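Long-range contacts in beta-glucosidase (Pseudoalteromonas sp., PDB 3F95), which probably acts as a beta-glucosidase of the exo-1,3/1,4-beta-glucanase type and is represented here by its extra C-terminal domain, a beta-sandwich: residues L90-D95 with I117-F122; K96-G101 with Q159-A164. All coordinates share one frame; numbering follows the deposited sequence. Where two conformers were deposited one is given.

Interaction 1 (L90-D95 with I117-F122)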
ATOM      1  N   LEU A  90       1.342  -3.115  -7.408  1.00 16.33           N
ATOM      2  CA  LEU A  90       1.319  -1.673  -7.201  1.00 16.22           C
ATOM      3  C   LEU A  90       2.605  -1.072  -7.735  1.00 15.99           C
ATOM      4  O   LEU A  90       3.591  -1.780  -7.901  1.00 15.83           O
ATOM      5  CB  LEU A  90       1.160  -1.331  -5.706  1.00 16.98           C
ATOM      6  CG  LEU A  90       2.338  -1.666  -4.755  1.00 17.58           C
ATOM      7  CD1 LEU A  90       2.243  -0.877  -3.430  1.00 22.56           C
ATOM      8  CD2 LEU A  90       2.421  -3.122  -4.455  1.00 21.21           C
ATOM      9  N   LYS A  91       2.597   0.217  -8.032  1.00 15.24           N
ATOM     10  CA  LYS A  91       3.856   0.910  -8.270  1.00 15.50           C
ATOM     11  C   LYS A  91       4.220   1.662  -6.985  1.00 15.10           C
ATOM     12  O   LYS A  91       3.346   2.212  -6.306  1.00 14.86           O
ATOM     13  CB  LYS A  91       3.744   1.860  -9.466  1.00 15.58           C
ATOM     14  CG  LYS A  91       3.386   1.109 -10.779  1.00 17.11           C
ATOM     15  CD  LYS A  91       3.291   2.061 -11.966  1.00 17.59           C
ATOM     16  CE  LYS A  91       2.984   1.282 -13.274  1.00 19.58           C
ATOM     17  NZ  LYS A  91       1.623   0.665 -13.188  1.00 20.34           N
ATOM     18  N   MET A  92       5.498   1.637  -6.635  1.00 14.78           N
ATOM     19  CA  MET A  92       5.973   2.330  -5.424  1.00 14.57           C
ATOM     20  C   MET A  92       7.293   3.021  -5.731  1.00 14.03           C
ATOM     21  O   MET A  92       8.089   2.513  -6.546  1.00 12.84           O
ATOM     22  CB  MET A  92       6.140   1.330  -4.288  1.00 14.06           C
ATOM     23  CG  MET A  92       6.591   1.952  -2.955  1.00 15.47           C
ATOM     24  SD  MET A  92       6.915   0.771  -1.658  1.00 16.87           S
ATOM     25  CE  MET A  92       5.240   0.272  -1.258  1.00 17.63           C
ATOM     26  N   ARG A  93       7.530   4.175  -5.099  1.00 13.08           N
ATOM     27  CA  ARG A  93       8.825   4.838  -5.127  0.50 12.19           C
ATOM     28  C   ARG A  93       9.160   5.161  -3.668  1.00 14.21           C
ATOM     29  O   ARG A  93       8.336   5.762  -2.963  1.00 14.40           O
ATOM     30  CB  ARG A  93       8.722   6.134  -5.934  0.50 11.44           C
ATOM     31  CG  ARG A  93       9.981   6.988  -5.939  0.50 11.16           C
ATOM     32  CD  ARG A  93       9.778   8.263  -6.762  0.50 11.65           C
ATOM     33  NE  ARG A  93       8.792   9.128  -6.102  0.50 13.37           N
ATOM     34  CZ  ARG A  93       8.220  10.206  -6.633  0.50 15.72           C
ATOM     35  NH1 ARG A  93       8.515  10.598  -7.867  0.50 16.34           N
ATOM     36  NH2 ARG A  93       7.338  10.898  -5.917  0.50 14.41           N
ATOM     37  N   ILE A  94      10.331   4.760  -3.195  1.00 13.39           N
ATOM     38  CA  ILE A  94      10.701   5.085  -1.816  1.00 14.59           C
ATOM     39  C   ILE A  94      11.748   6.181  -1.888  1.00 15.67           C
ATOM     40  O   ILE A  94      12.909   5.907  -2.201  1.00 15.86           O
ATOM     41  CB  ILE A  94      11.212   3.849  -1.053  1.00 14.95           C
ATOM     42  CG1 ILE A  94      10.125   2.751  -1.066  1.00 14.18           C
ATOM     43  CG2 ILE A  94      11.639   4.226   0.416  1.00 15.50           C
ATOM     44  CD1 ILE A  94      10.570   1.476  -0.317  1.00 14.90           C
ATOM     45  N   ASP A  95      11.328   7.421  -1.638  1.00 15.37           N
ATOM     46  CA  ASP A  95      12.277   8.538  -1.713  1.00 16.66           C
ATOM     47  C   ASP A  95      13.069   8.782  -0.433  1.00 16.93           C
ATOM     48  O   ASP A  95      14.158   9.345  -0.473  1.00 16.18           O
ATOM     49  CB  ASP A  95      11.608   9.803  -2.214  1.00 18.05           C
ATOM     50  CG  ASP A  95      10.468  10.219  -1.339  1.00 20.93           C
ATOM     51  OD1 ASP A  95       9.482   9.455  -1.238  1.00 24.82           O
ATOM     52  OD2 ASP A  95      10.550  11.317  -0.760  1.00 26.94           O
ATOM     53  N   ILE A 117       5.679  -8.298   5.099  1.00 18.82           N
ATOM     54  CA  ILE A 117       6.983  -8.140   4.443  1.00 18.47           C
ATOM     55  C   ILE A 117       7.722  -6.989   5.096  1.00 18.71           C
ATOM     56  O   ILE A 117       7.219  -5.877   5.078  1.00 17.83           O
ATOM     57  CB  ILE A 117       6.800  -7.828   2.910  1.00 18.23           C
ATOM     58  CG1 ILE A 117       6.095  -8.999   2.205  1.00 18.59           C
ATOM     59  CG2 ILE A 117       8.157  -7.401   2.243  1.00 18.36           C
ATOM     60  CD1 ILE A 117       5.528  -8.662   0.830  1.00 17.87           C
ATOM     61  N   ASP A 118       8.923  -7.232   5.641  1.00 18.22           N
ATOM     62  CA  ASP A 118       9.744  -6.117   6.129  1.00 17.94           C
ATOM     63  C   ASP A 118      10.320  -5.311   4.956  1.00 16.99           C
ATOM     64  O   ASP A 118      10.715  -5.889   3.906  1.00 16.61           O
ATOM     65  CB  ASP A 118      10.901  -6.611   6.995  1.00 18.93           C
ATOM     66  CG  ASP A 118      10.434  -7.415   8.182  1.00 23.98           C
ATOM     67  OD1 ASP A 118       9.470  -6.981   8.867  1.00 26.02           O
ATOM     68  OD2 ASP A 118      11.041  -8.476   8.414  1.00 29.68           O
ATOM     69  N   PHE A 119      10.399  -3.997   5.117  1.00 15.55           N
ATOM     70  CA  PHE A 119      11.014  -3.192   4.050  1.00 15.30           C
ATOM     71  C   PHE A 119      12.448  -3.624   3.738  1.00 16.05           C
ATOM     72  O   PHE A 119      12.888  -3.503   2.595  1.00 15.71           O
ATOM     73  CB  PHE A 119      10.931  -1.685   4.331  1.00 15.45           C
ATOM     74  CG  PHE A 119       9.641  -1.051   3.814  1.00 12.44           C
ATOM     75  CD1 PHE A 119       8.393  -1.583   4.148  1.00 14.91           C
ATOM     76  CD2 PHE A 119       9.680   0.056   2.980  1.00 14.25           C
ATOM     77  CE1 PHE A 119       7.195  -1.000   3.650  1.00 14.79           C
ATOM     78  CE2 PHE A 119       8.483   0.645   2.492  1.00 15.35           C
ATOM     79  CZ  PHE A 119       7.253   0.097   2.830  1.00 12.60           C
ATOM     80  N   SER A 120      13.159  -4.131   4.740  1.00 16.43           N
ATOM     81  CA  SER A 120      14.548  -4.588   4.527  1.00 17.53           C
ATOM     82  C   SER A 120      14.637  -5.656   3.433  1.00 17.40           C
ATOM     83  O   SER A 120      15.659  -5.765   2.757  1.00 18.58           O
ATOM     84  CB  SER A 120      15.139  -5.118   5.839  1.00 16.86           C
ATOM     85  OG  SER A 120      14.368  -6.193   6.332  1.00 19.65           O
ATOM     86  N   SER A 121      13.580  -6.444   3.275  1.00 17.28           N
ATOM     87  CA  SER A 121      13.551  -7.543   2.303  1.00 18.06           C
ATOM     88  C   SER A 121      13.613  -7.092   0.845  1.00 17.14           C
ATOM     89  O   SER A 121      13.973  -7.892  -0.013  1.00 16.58           O
ATOM     90  CB  SER A 121      12.332  -8.438   2.500  1.00 19.23           C
ATOM     91  OG  SER A 121      11.144  -7.801   2.046  1.00 19.12           O
ATOM     92  N   PHE A 122      13.199  -5.852   0.565  1.00 16.57           N
ATOM     93  CA  PHE A 122      13.288  -5.317  -0.803  1.00 15.61           C
ATOM     94  C   PHE A 122      13.898  -3.925  -0.882  1.00 15.06           C
ATOM     95  O   PHE A 122      13.731  -3.234  -1.892  1.00 14.73           O
ATOM     96  CB  PHE A 122      11.924  -5.391  -1.549  1.00 14.56           C
ATOM     97  CG  PHE A 122      10.810  -4.530  -0.927  1.00 15.26           C
ATOM     98  CD1 PHE A 122      10.311  -3.427  -1.615  1.00 15.65           C
ATOM     99  CD2 PHE A 122      10.262  -4.856   0.319  1.00 15.03           C
ATOM    100  CE1 PHE A 122       9.260  -2.632  -1.072  1.00 17.28           C
ATOM    101  CE2 PHE A 122       9.240  -4.066   0.886  1.00 15.33           C
ATOM    102  CZ  PHE A 122       8.738  -2.963   0.178  1.00 14.36           C
TER
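I94 and F119 are the nearest pair of CA atoms, 10.1 Å apart, across two backbones that stay well separated. Residues 90-94 run as a strand, whereas 117-118 finish a strand and 119-121 wind on with helical backbone angles. That turn is tied from within: D118 O receives S121 N at 3.0 Å and S121 OG at 2.7 Å, two donors on one carbonyl, and F122 N bonds back to F119 O. F119 points from this turn to strand 87-94; F122 reaches it only with the end of its ring. The gap is bridged by side chains alone, as expected where the layers of a beta-sandwich face each other. Strand 87-94 belongs to the mixed sheet and strand 113-118 to the antiparallel one, consistent with the galactose-binding domain-like family to which this region is assigned. M92 and I94, alternate residues of their strand, are turned inward, while K91 goes elsewhere, to a salt bridge with D167. The CD1 methyl of I94 meets F119 at CE2, 3.6 Å away, with CD2 close beside, an oblique approach to the ring. The SD of M92 serves both aromatics as a Met-aromatic partner. Toward F122 it comes in at the edge: SD is 5.5 Å from the ring centroid and 89° off the normal, with CE1 the nearest atom at 4.2 Å. Toward F119 it is oblique, 5.3 Å from the centroid and 54° off the normal. The F122 side chain starts with CG between the backbone N and the carbonyl carbon (chi1 64°), and its CZ ends 4.0 Å above the centre of the F119 ring. L163 touches both I94 and F119, and L104 lies against both phenylalanines.

Interaction 2 (K96-G101 with Q159-A164); sequences KAPEQG and QNLSLA
K96 pairs with S162 where the loop from strand 87-94 of the mixed sheet to strand 102-108 of the antiparallel one lies against the start of strand 161-171; residues 96-100 run against 159-162, the two directions 163° apart. This is an antiparallel hydrogen-bonded pair: K96 N to S162 O and S162 N to K96 O both measure 3.0 Å, the first almost straight, the second on a lone pair of the K96 carbonyl. The two side chains leave on the same face of the sheet, CB to CB 3.8 Å, but part beyond it, S162 OG going to N62 and D95. K96 bends at chi3 (73°), which swings CE in toward N160, and NZ donates to N160 OD1 at 2.8 Å from a position tilted 22° out of the amide plane. Next comes A97, whose O lies within bonding distance of a water that also meets N160 OD1. P98 packs against N160 and L161: its CA points a C-H at N160 O, 3.1 Å away, and its ring lies alongside L161, CD to CD1 3.7 Å. E99 N gives its hydrogen to the same water, at 2.8 Å, linking the loop to the asparagine. At G101, carbonyl O and Q159 N are joined through another water, 2.7 Å from G101 O; S158 OG binds that carbonyl too. An alanine in place of N160 would probably leave the K96 ammonium without its amide partner here and take one anchor from the first water. N160 OD1 is shared between the lysine N-H and that water, and the charge beside it would probably draw density from the oxygen, leaving a somewhat poorer acceptor for the water.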
ATOM      1  N   LYS A  96      12.555   8.318   0.701  1.00 16.52           N
ATOM      2  CA  LYS A  96      13.395   8.265   1.890  1.00 17.30           C
ATOM      3  C   LYS A  96      13.164   6.966   2.620  1.00 17.02           C
ATOM      4  O   LYS A  96      12.071   6.736   3.144  1.00 15.99           O
ATOM      5  CB  LYS A  96      13.166   9.473   2.814  1.00 17.06           C
ATOM      6  CG  LYS A  96      14.036   9.427   4.079  1.00 17.74           C
ATOM      7  CD  LYS A  96      13.844  10.639   4.984  1.00 20.07           C
ATOM      8  CE  LYS A  96      12.511  10.599   5.704  1.00 23.23           C
ATOM      9  NZ  LYS A  96      12.425  11.574   6.831  1.00 23.77           N
ATOM     10  N   ALA A  97      14.192   6.105   2.620  1.00 17.26           N
ATOM     11  CA  ALA A  97      14.127   4.795   3.291  1.00 17.69           C
ATOM     12  C   ALA A  97      13.949   4.948   4.797  1.00 17.86           C
ATOM     13  O   ALA A  97      14.361   5.958   5.388  1.00 18.75           O
ATOM     14  CB  ALA A  97      15.380   3.915   2.961  1.00 17.56           C
ATOM     15  N   PRO A  98      13.258   3.986   5.419  1.00 18.77           N
ATOM     16  CA  PRO A  98      12.973   4.129   6.852  1.00 19.84           C
ATOM     17  C   PRO A  98      14.217   3.880   7.673  1.00 22.10           C
ATOM     18  O   PRO A  98      14.836   2.824   7.549  1.00 23.38           O
ATOM     19  CB  PRO A  98      11.920   3.065   7.124  1.00 17.86           C
ATOM     20  CG  PRO A  98      12.021   2.071   5.973  1.00 20.23           C
ATOM     21  CD  PRO A  98      12.681   2.773   4.817  1.00 18.77           C
ATOM     22  N   GLU A  99      14.582   4.836   8.512  1.00 24.87           N
ATOM     23  CA  GLU A  99      15.774   4.637   9.341  1.00 27.39           C
ATOM     24  C   GLU A  99      15.619   3.498  10.362  1.00 27.15           C
ATOM     25  O   GLU A  99      16.579   2.744  10.614  1.00 27.55           O
ATOM     26  CB  GLU A  99      16.159   5.933  10.017  1.00 28.61           C
ATOM     27  CG  GLU A  99      17.591   5.940  10.455  1.00 32.97           C
ATOM     28  CD  GLU A  99      18.050   7.319  10.822  1.00 38.09           C
ATOM     29  OE1 GLU A  99      17.655   8.275  10.103  1.00 40.98           O
ATOM     30  OE2 GLU A  99      18.800   7.440  11.822  1.00 40.60           O
ATOM     31  N   GLN A 100      14.420   3.354  10.924  1.00 25.96           N
ATOM     32  CA  GLN A 100      14.153   2.290  11.901  1.00 26.60           C
ATOM     33  C   GLN A 100      13.180   1.221  11.410  1.00 25.52           C
ATOM     34  O   GLN A 100      12.585   0.482  12.200  1.00 27.03           O
ATOM     35  CB  GLN A 100      13.683   2.881  13.240  1.00 26.82           C
ATOM     36  CG  GLN A 100      14.766   3.702  13.910  1.00 30.30           C
ATOM     37  CD  GLN A 100      14.256   4.616  15.015  1.00 34.85           C
ATOM     38  OE1 GLN A 100      13.043   4.767  15.224  1.00 37.81           O
ATOM     39  NE2 GLN A 100      15.194   5.253  15.725  1.00 37.66           N
ATOM     40  N   GLY A 101      13.009   1.166  10.104  1.00 23.33           N
ATOM     41  CA  GLY A 101      12.324   0.076   9.464  1.00 20.51           C
ATOM     42  C   GLY A 101      10.864   0.391   9.190  1.00 19.03           C
ATOM     43  O   GLY A 101      10.315   1.379   9.682  1.00 17.95           O
ATOM     44  N   GLN A 159       7.831   4.742  11.463  1.00 17.48           N
ATOM     45  CA  GLN A 159       7.924   5.985  12.244  1.00 19.13           C
ATOM     46  C   GLN A 159       8.525   7.096  11.409  1.00 18.38           C
ATOM     47  O   GLN A 159       8.341   8.279  11.690  1.00 19.15           O
ATOM     48  CB  GLN A 159       8.807   5.794  13.487  1.00 19.61           C
ATOM     49  CG  GLN A 159       8.326   4.733  14.430  1.00 25.31           C
ATOM     50  CD  GLN A 159       9.278   4.512  15.582  1.00 30.95           C
ATOM     51  OE1 GLN A 159      10.147   3.639  15.525  1.00 35.46           O
ATOM     52  NE2 GLN A 159       9.126   5.305  16.633  1.00 32.85           N
ATOM     53  N   ASN A 160       9.277   6.734  10.375  1.00 18.27           N
ATOM     54  CA  ASN A 160       9.949   7.744   9.587  1.00 17.72           C
ATOM     55  C   ASN A 160      10.273   7.168   8.211  1.00 16.88           C
ATOM     56  O   ASN A 160      11.058   6.226   8.107  1.00 17.54           O
ATOM     57  CB  ASN A 160      11.234   8.185  10.290  1.00 19.35           C
ATOM     58  CG  ASN A 160      11.774   9.449   9.724  1.00 22.40           C
ATOM     59  OD1 ASN A 160      12.287   9.468   8.600  1.00 25.54           O
ATOM     60  ND2 ASN A 160      11.656  10.532  10.483  1.00 27.44           N
ATOM     61  N   LEU A 161       9.676   7.746   7.176  1.00 14.60           N
ATOM     62  CA  LEU A 161       9.607   7.078   5.859  1.00 13.71           C
ATOM     63  C   LEU A 161       8.961   8.044   4.883  1.00 12.98           C
ATOM     64  O   LEU A 161       8.088   8.813   5.265  1.00 12.96           O
ATOM     65  CB  LEU A 161       8.699   5.843   5.944  1.00 13.43           C
ATOM     66  CG  LEU A 161       8.296   5.079   4.657  1.00 12.78           C
ATOM     67  CD1 LEU A 161       9.557   4.488   3.961  1.00 13.03           C
ATOM     68  CD2 LEU A 161       7.348   3.967   5.044  1.00 14.45           C
ATOM     69  N   SER A 162       9.422   8.020   3.634  1.00 12.01           N
ATOM     70  CA  SER A 162       8.754   8.753   2.573  0.50 11.41           C
ATOM     71  C   SER A 162       8.674   7.892   1.310  1.00 12.87           C
ATOM     72  O   SER A 162       9.702   7.416   0.788  1.00 12.63           O
ATOM     73  CB  SER A 162       9.475  10.079   2.308  0.50 11.56           C
ATOM     74  OG  SER A 162       8.812  10.805   1.297  0.50 13.93           O
ATOM     75  N   LEU A 163       7.456   7.741   0.792  1.00 12.12           N
ATOM     76  CA  LEU A 163       7.247   6.938  -0.398  1.00 12.55           C
ATOM     77  C   LEU A 163       6.000   7.411  -1.108  1.00 13.02           C
ATOM     78  O   LEU A 163       5.266   8.237  -0.591  1.00 12.64           O
ATOM     79  CB  LEU A 163       7.147   5.447  -0.051  1.00 12.12           C
ATOM     80  CG  LEU A 163       6.068   4.984   0.959  1.00 13.19           C
ATOM     81  CD1 LEU A 163       4.635   5.055   0.444  1.00 14.10           C
ATOM     82  CD2 LEU A 163       6.398   3.591   1.480  1.00 12.57           C
ATOM     83  N   ALA A 164       5.785   6.871  -2.298  1.00 13.04           N
ATOM     84  CA  ALA A 164       4.578   7.172  -3.056  1.00 13.23           C
ATOM     85  C   ALA A 164       4.088   5.879  -3.660  1.00 13.42           C
ATOM     86  O   ALA A 164       4.876   4.970  -3.893  1.00 12.63           O
ATOM     87  CB  ALA A 164       4.860   8.171  -4.111  1.00 14.08           C
TER
HETATM   88  O   HOH W   1      14.071   7.480   7.798  1.00 32.45           O
HETATM   89  O   HOH W   2      15.747   9.497   8.556  1.00 47.12           O
HETATM   90  O   HOH W   3      10.166   2.949  11.819  1.00 25.53           O

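Overall arrangement
Interaction 1 lies in the core and interaction 2 nearer the surface, their centres about 10 Å apart, yet the same stretch of chain supplies both: the chain of interaction 1 turns a corner at D95 and continues as the loop of interaction 2. Strands 87-94 and 161-171 are neighbours in one sheet, and R93 O to A164 N, 2.9 Å, is one of the links between them. D95 OD2 also meets S162 OG at 2.7 Å. Place governs chemistry. Between the layers, methyl, thioether and aromatic groups meet with all four partners buried; at the loop, backbone pairing, a lysine-asparagine bond and bridging waters take over.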